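PbSGBP-B lipoprotein (Prevotella bryantii B14, PDB 6D2Y) probably binds polysaccharide at the bacterial cell surface as a multidomain beta-rich lipoprotein, and carries a magnesium ion. Local coordinates at residues Trp362-Tyr374 against Asp401-Phe415. Sequence-based numbering, arbitrary orientation.
Sequences WFHAQNGWGRAIY and DFNLEFDGNSATKSF
Glu405, Phe406 and Arg371 bury the most surface where 362-374 meets the loop 401-415. The Arg371 guanidinium lies flat against the backbone of 401-415 at Glu405 and Phe406, with Phe406 N over the centre of one face, 3.4 Å from Arg371 CZ. Its edge binds carbonyls of its own segment: NH1 and NH2 grip Phe363 O end-on, and NE and NH2 grip Trp369 O side-on, both oxygens close to the guanidinium plane. Bends at chi2 (-74°) and chi3 (-47°) fold the chain back to this position. NH1 also donates a hydrogen bond to Gln331 OE1. Glu405 OE1 lies 3.9 Å from Arg371 NH2, a long salt bridge well out of the guanidinium plane and therefore purely electrostatic, while Glu405 OE2 is hydrogen-bonded to Tyr433 OH. Phe406 receives His364 CB squarely over its ring, 3.5 Å from the centroid and 9° off the normal, a CH-pi contact. Main-chain pairing joins the segments as well: Arg371 N donates to Leu404 O (2.8 Å), and Lys413 N to Gly368 O (2.7 Å). Within the putative xyloglucan-binding domain, one buried arginine thus ties together the Phe363 and Trp369 carbonyls through its edge while its face packs on 401-415, its charge probably only partly offset by Glu405.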
loop_
_atom_site.group_PDB
_atom_site.type_symbol
_atom_site.label_atom_id
_atom_site.label_comp_id
_atom_site.label_asym_id
_atom_site.label_seq_id
_atom_site.Cartn_x
_atom_site.Cartn_y
_atom_site.Cartn_z
ATOM N N TRP A 362 -23.687 -16.756 5.499
ATOM C CA TRP A 362 -23.357 -15.608 6.336
ATOM C C TRP A 362 -22.701 -14.485 5.544
ATOM O O TRP A 362 -22.821 -13.314 5.923
ATOM C CB TRP A 362 -22.453 -16.045 7.488
ATOM C CG TRP A 362 -21.085 -16.456 7.053
ATOM C CD1 TRP A 362 -20.714 -17.668 6.545
ATOM C CD2 TRP A 362 -19.901 -15.653 7.082
ATOM N NE1 TRP A 362 -19.370 -17.668 6.259
ATOM C CE2 TRP A 362 -18.848 -16.443 6.578
ATOM C CE3 TRP A 362 -19.627 -14.343 7.485
ATOM C CZ2 TRP A 362 -17.543 -15.966 6.469
ATOM C CZ3 TRP A 362 -18.332 -13.871 7.372
ATOM C CH2 TRP A 362 -17.307 -14.681 6.871
ATOM N N PHE A 363 -22.010 -14.806 4.452
ATOM C CA PHE A 363 -21.371 -13.781 3.638
ATOM C C PHE A 363 -22.258 -13.281 2.505
ATOM O O PHE A 363 -21.825 -12.416 1.737
ATOM C CB PHE A 363 -20.034 -14.292 3.076
ATOM C CG PHE A 363 -20.148 -15.546 2.254
ATOM C CD1 PHE A 363 -20.398 -15.480 0.894
ATOM C CD2 PHE A 363 -19.984 -16.790 2.839
ATOM C CE1 PHE A 363 -20.497 -16.632 0.135
ATOM C CE2 PHE A 363 -20.081 -17.945 2.085
ATOM C CZ PHE A 363 -20.336 -17.864 0.732
ATOM N N HIS A 364 -23.484 -13.787 2.386
ATOM C CA HIS A 364 -24.443 -13.269 1.414
ATOM C C HIS A 364 -25.850 -13.293 2.008
ATOM O O HIS A 364 -26.806 -13.784 1.405
ATOM C CB HIS A 364 -24.362 -14.036 0.092
ATOM C CG HIS A 364 -24.838 -15.454 0.170
ATOM N ND1 HIS A 364 -26.088 -15.843 -0.259
ATOM C CD2 HIS A 364 -24.224 -16.579 0.607
ATOM C CE1 HIS A 364 -26.230 -17.143 -0.080
ATOM N NE2 HIS A 364 -25.112 -17.615 0.442
ATOM N N ALA A 365 -25.991 -12.723 3.203
ATOM C CA ALA A 365 -27.249 -12.723 3.935
ATOM C C ALA A 365 -28.065 -11.454 3.719
ATOM O O ALA A 365 -29.076 -11.261 4.402
ATOM C CB ALA A 365 -26.987 -12.924 5.429
ATOM N N GLN A 366 -27.650 -10.590 2.788
ATOM C CA GLN A 366 -28.352 -9.336 2.498
ATOM C C GLN A 366 -28.518 -8.484 3.755
ATOM O O GLN A 366 -29.568 -7.884 3.991
ATOM C CB GLN A 366 -29.710 -9.600 1.839
ATOM C CG GLN A 366 -29.744 -9.317 0.348
ATOM C CD GLN A 366 -31.113 -9.542 -0.262
ATOM O OE1 GLN A 366 -31.624 -8.697 -0.996
ATOM N NE2 GLN A 366 -31.715 -10.686 0.039
ATOM N N ASN A 367 -27.463 -8.425 4.570
ATOM C CA ASN A 367 -27.494 -7.675 5.821
ATOM C C ASN A 367 -26.488 -6.529 5.839
ATOM O O ASN A 367 -26.164 -6.017 6.913
ATOM C CB ASN A 367 -27.256 -8.607 7.012
ATOM C CG ASN A 367 -25.856 -9.196 7.024
ATOM O OD1 ASN A 367 -25.182 -9.249 5.995
ATOM N ND2 ASN A 367 -25.413 -9.639 8.194
ATOM N N GLY A 368 -25.983 -6.118 4.677
ATOM C CA GLY A 368 -25.069 -4.993 4.614
ATOM C C GLY A 368 -23.691 -5.245 5.185
ATOM O O GLY A 368 -22.988 -4.288 5.520
ATOM N N TRP A 369 -23.274 -6.506 5.290
ATOM C CA TRP A 369 -22.001 -6.837 5.918
ATOM C C TRP A 369 -20.837 -6.537 4.979
ATOM O O TRP A 369 -20.836 -6.958 3.818
ATOM C CB TRP A 369 -21.971 -8.306 6.336
ATOM C CG TRP A 369 -20.711 -8.674 7.053
ATOM C CD1 TRP A 369 -19.757 -9.557 6.638
ATOM C CD2 TRP A 369 -20.259 -8.153 8.307
ATOM N NE1 TRP A 369 -18.741 -9.624 7.563
ATOM C CE2 TRP A 369 -19.027 -8.770 8.596
ATOM C CE3 TRP A 369 -20.779 -7.227 9.218
ATOM C CZ2 TRP A 369 -18.307 -8.492 9.756
ATOM C CZ3 TRP A 369 -20.063 -6.952 10.367
ATOM C CH2 TRP A 369 -18.842 -7.582 10.626
ATOM N N GLY A 370 -19.834 -5.834 5.499
ATOM C CA GLY A 370 -18.741 -5.367 4.663
ATOM C C GLY A 370 -17.678 -6.430 4.437
ATOM O O GLY A 370 -17.289 -7.160 5.346
ATOM N N ARG A 371 -17.208 -6.504 3.194
ATOM C CA ARG A 371 -16.088 -7.363 2.845
ATOM C C ARG A 371 -15.324 -6.717 1.700
ATOM O O ARG A 371 -15.884 -5.939 0.922
ATOM C CB ARG A 371 -16.549 -8.778 2.467
ATOM C CG ARG A 371 -16.867 -8.987 0.994
ATOM C CD ARG A 371 -18.185 -8.337 0.596
ATOM N NE ARG A 371 -19.261 -8.632 1.539
ATOM C CZ ARG A 371 -20.007 -9.732 1.503
ATOM N NH1 ARG A 371 -19.794 -10.651 0.571
ATOM N NH2 ARG A 371 -20.966 -9.915 2.402
ATOM N N ALA A 372 -14.036 -7.031 1.618
ATOM C CA ALA A 372 -13.200 -6.507 0.548
ATOM C C ALA A 372 -13.364 -7.350 -0.707
ATOM O O ALA A 372 -13.483 -8.577 -0.640
ATOM C CB ALA A 372 -11.734 -6.481 0.972
ATOM N N ILE A 373 -13.382 -6.684 -1.857
ATOM C CA ILE A 373 -13.518 -7.343 -3.151
ATOM C C ILE A 373 -12.348 -6.905 -4.022
ATOM O O ILE A 373 -12.291 -5.750 -4.467
ATOM C CB ILE A 373 -14.864 -7.034 -3.819
ATOM C CG1 ILE A 373 -15.998 -7.124 -2.795
ATOM C CG2 ILE A 373 -15.109 -7.991 -4.968
ATOM C CD1 ILE A 373 -17.387 -7.212 -3.405
ATOM N N TYR A 374 -11.416 -7.824 -4.264
ATOM C CA TYR A 374 -10.200 -7.552 -5.018
ATOM C C TYR A 374 -10.349 -8.093 -6.434
ATOM O O TYR A 374 -10.689 -9.266 -6.624
ATOM C CB TYR A 374 -8.991 -8.187 -4.328
ATOM C CG TYR A 374 -7.662 -7.972 -5.024
ATOM C CD1 TYR A 374 -7.201 -6.698 -5.318
ATOM C CD2 TYR A 374 -6.861 -9.048 -5.369
ATOM C CE1 TYR A 374 -5.981 -6.508 -5.948
ATOM C CE2 TYR A 374 -5.643 -8.873 -5.991
ATOM C CZ TYR A 374 -5.208 -7.603 -6.281
ATOM O OH TYR A 374 -3.995 -7.430 -6.906
ATOM N N ASP A 401 -11.135 -0.813 3.555
ATOM C CA ASP A 401 -11.742 -1.086 2.259
ATOM C C ASP A 401 -12.646 -2.313 2.275
ATOM O O ASP A 401 -13.118 -2.735 1.215
ATOM C CB ASP A 401 -10.661 -1.253 1.187
ATOM C CG ASP A 401 -10.268 0.065 0.550
ATOM O OD1 ASP A 401 -11.124 0.972 0.489
ATOM O OD2 ASP A 401 -9.112 0.191 0.099
ATOM N N PHE A 402 -12.895 -2.893 3.447
ATOM C CA PHE A 402 -13.866 -3.971 3.576
ATOM C C PHE A 402 -15.263 -3.381 3.729
ATOM O O PHE A 402 -15.968 -3.691 4.692
ATOM C CB PHE A 402 -13.535 -4.864 4.775
ATOM C CG PHE A 402 -12.381 -5.801 4.546
ATOM C CD1 PHE A 402 -11.105 -5.312 4.310
ATOM C CD2 PHE A 402 -12.568 -7.171 4.587
ATOM C CE1 PHE A 402 -10.042 -6.172 4.106
ATOM C CE2 PHE A 402 -11.509 -8.036 4.386
ATOM C CZ PHE A 402 -10.244 -7.536 4.145
ATOM N N ASN A 403 -15.667 -2.523 2.791
ATOM C CA ASN A 403 -16.911 -1.770 2.896
ATOM C C ASN A 403 -17.832 -2.022 1.707
ATOM O O ASN A 403 -18.630 -1.158 1.338
ATOM C CB ASN A 403 -16.624 -0.276 3.038
ATOM C CG ASN A 403 -15.694 0.249 1.960
ATOM O OD1 ASN A 403 -16.075 0.361 0.799
ATOM N ND2 ASN A 403 -14.463 0.568 2.341
ATOM N N LEU A 404 -17.729 -3.196 1.096
ATOM C CA LEU A 404 -18.634 -3.605 0.034
ATOM C C LEU A 404 -19.418 -4.829 0.489
ATOM O O LEU A 404 -19.115 -5.443 1.513
ATOM C CB LEU A 404 -17.874 -3.899 -1.267
ATOM C CG LEU A 404 -17.418 -2.696 -2.100
ATOM C CD1 LEU A 404 -16.179 -2.042 -1.506
ATOM C CD2 LEU A 404 -17.166 -3.095 -3.545
ATOM N N GLU A 405 -20.439 -5.180 -0.281
ATOM C CA GLU A 405 -21.286 -6.320 0.025
ATOM C C GLU A 405 -21.343 -7.237 -1.194
ATOM O O GLU A 405 -20.972 -6.849 -2.305
ATOM C CB GLU A 405 -22.689 -5.849 0.477
ATOM C CG GLU A 405 -23.789 -6.888 0.466
ATOM C CD GLU A 405 -24.033 -7.473 1.848
ATOM O OE1 GLU A 405 -23.447 -6.960 2.817
ATOM O OE2 GLU A 405 -24.799 -8.449 1.974
ATOM N N PHE A 406 -21.901 -8.398 -1.024
ATOM C CA PHE A 406 -21.821 -9.455 -1.962
ATOM C C PHE A 406 -22.201 -9.081 -3.338
ATOM O O PHE A 406 -21.785 -9.699 -4.268
ATOM C CB PHE A 406 -22.760 -10.508 -1.437
ATOM C CG PHE A 406 -22.774 -11.764 -2.183
ATOM C CD1 PHE A 406 -21.714 -12.598 -2.163
ATOM C CD2 PHE A 406 -23.877 -12.151 -2.823
ATOM C CE1 PHE A 406 -21.764 -13.780 -2.818
ATOM C CE2 PHE A 406 -23.935 -13.319 -3.485
ATOM C CZ PHE A 406 -22.874 -14.138 -3.486
ATOM N N ASP A 407 -23.105 -8.161 -3.485
ATOM C CA ASP A 407 -23.517 -7.692 -4.802
ATOM C C ASP A 407 -22.632 -6.581 -5.355
ATOM O O ASP A 407 -22.799 -6.198 -6.517
ATOM C CB ASP A 407 -24.972 -7.205 -4.765
ATOM C CG ASP A 407 -25.198 -6.114 -3.734
ATOM O OD1 ASP A 407 -24.253 -5.794 -2.981
ATOM O OD2 ASP A 407 -26.325 -5.575 -3.677
ATOM N N GLY A 408 -21.703 -6.054 -4.560
ATOM C CA GLY A 408 -20.819 -4.996 -4.999
ATOM C C GLY A 408 -21.214 -3.610 -4.540
ATOM O O GLY A 408 -20.410 -2.681 -4.678
ATOM N N ASN A 409 -22.417 -3.442 -4.003
ATOM C CA ASN A 409 -22.846 -2.147 -3.501
ATOM C C ASN A 409 -22.129 -1.829 -2.189
ATOM O O ASN A 409 -21.516 -2.693 -1.556
ATOM C CB ASN A 409 -24.362 -2.123 -3.315
ATOM C CG ASN A 409 -25.111 -2.066 -4.638
ATOM O OD1 ASN A 409 -25.173 -1.021 -5.289
ATOM N ND2 ASN A 409 -25.679 -3.197 -5.043
ATOM N N SER A 410 -22.205 -0.562 -1.784
ATOM C CA SER A 410 -21.569 -0.123 -0.547
ATOM C C SER A 410 -22.205 -0.804 0.659
ATOM O O SER A 410 -23.430 -0.865 0.782
ATOM C CB SER A 410 -21.663 1.400 -0.416
ATOM O OG SER A 410 -21.499 2.036 -1.671
ATOM N N ALA A 411 -21.366 -1.305 1.563
ATOM C CA ALA A 411 -21.856 -2.011 2.738
ATOM C C ALA A 411 -22.468 -1.037 3.735
ATOM O O ALA A 411 -21.996 0.094 3.896
ATOM C CB ALA A 411 -20.731 -2.794 3.405
ATOM N N THR A 412 -23.525 -1.486 4.413
ATOM C CA THR A 412 -24.213 -0.651 5.389
ATOM C C THR A 412 -23.819 -0.950 6.830
ATOM O O THR A 412 -24.112 -0.138 7.714
ATOM C CB THR A 412 -25.734 -0.802 5.242
ATOM O OG1 THR A 412 -26.145 -2.072 5.766
ATOM C CG2 THR A 412 -26.148 -0.696 3.786
ATOM N N LYS A 413 -23.167 -2.083 7.086
ATOM C CA LYS A 413 -22.669 -2.433 8.412
ATOM C C LYS A 413 -21.160 -2.613 8.333
ATOM O O LYS A 413 -20.670 -3.435 7.552
ATOM C CB LYS A 413 -23.329 -3.710 8.941
ATOM C CG LYS A 413 -24.802 -3.865 8.609
ATOM C CD LYS A 413 -25.679 -2.880 9.367
ATOM C CE LYS A 413 -26.972 -2.611 8.610
ATOM N NZ LYS A 413 -28.085 -2.194 9.501
ATOM N N SER A 414 -20.429 -1.842 9.137
ATOM C CA SER A 414 -18.975 -1.888 9.163
ATOM C C SER A 414 -18.512 -2.865 10.243
ATOM O O SER A 414 -19.302 -3.628 10.806
ATOM C CB SER A 414 -18.403 -0.488 9.391
ATOM O OG SER A 414 -18.578 0.337 8.251
ATOM N N PHE A 415 -17.214 -2.857 10.536
ATOM C CA PHE A 415 -16.684 -3.641 11.641
ATOM C C PHE A 415 -16.946 -2.913 12.952
ATOM O O PHE A 415 -16.708 -1.707 13.060
ATOM C CB PHE A 415 -15.187 -3.888 11.461
ATOM C CG PHE A 415 -14.854 -4.770 10.293
ATOM C CD1 PHE A 415 -15.587 -5.920 10.055
ATOM C CD2 PHE A 415 -13.812 -4.453 9.435
ATOM C CE1 PHE A 415 -15.288 -6.741 8.990
ATOM C CE2 PHE A 415 -13.506 -5.274 8.360
ATOM C CZ PHE A 415 -14.249 -6.419 8.139
HETATM O O HOH W 1 -12.590 -3.574 -1.753
#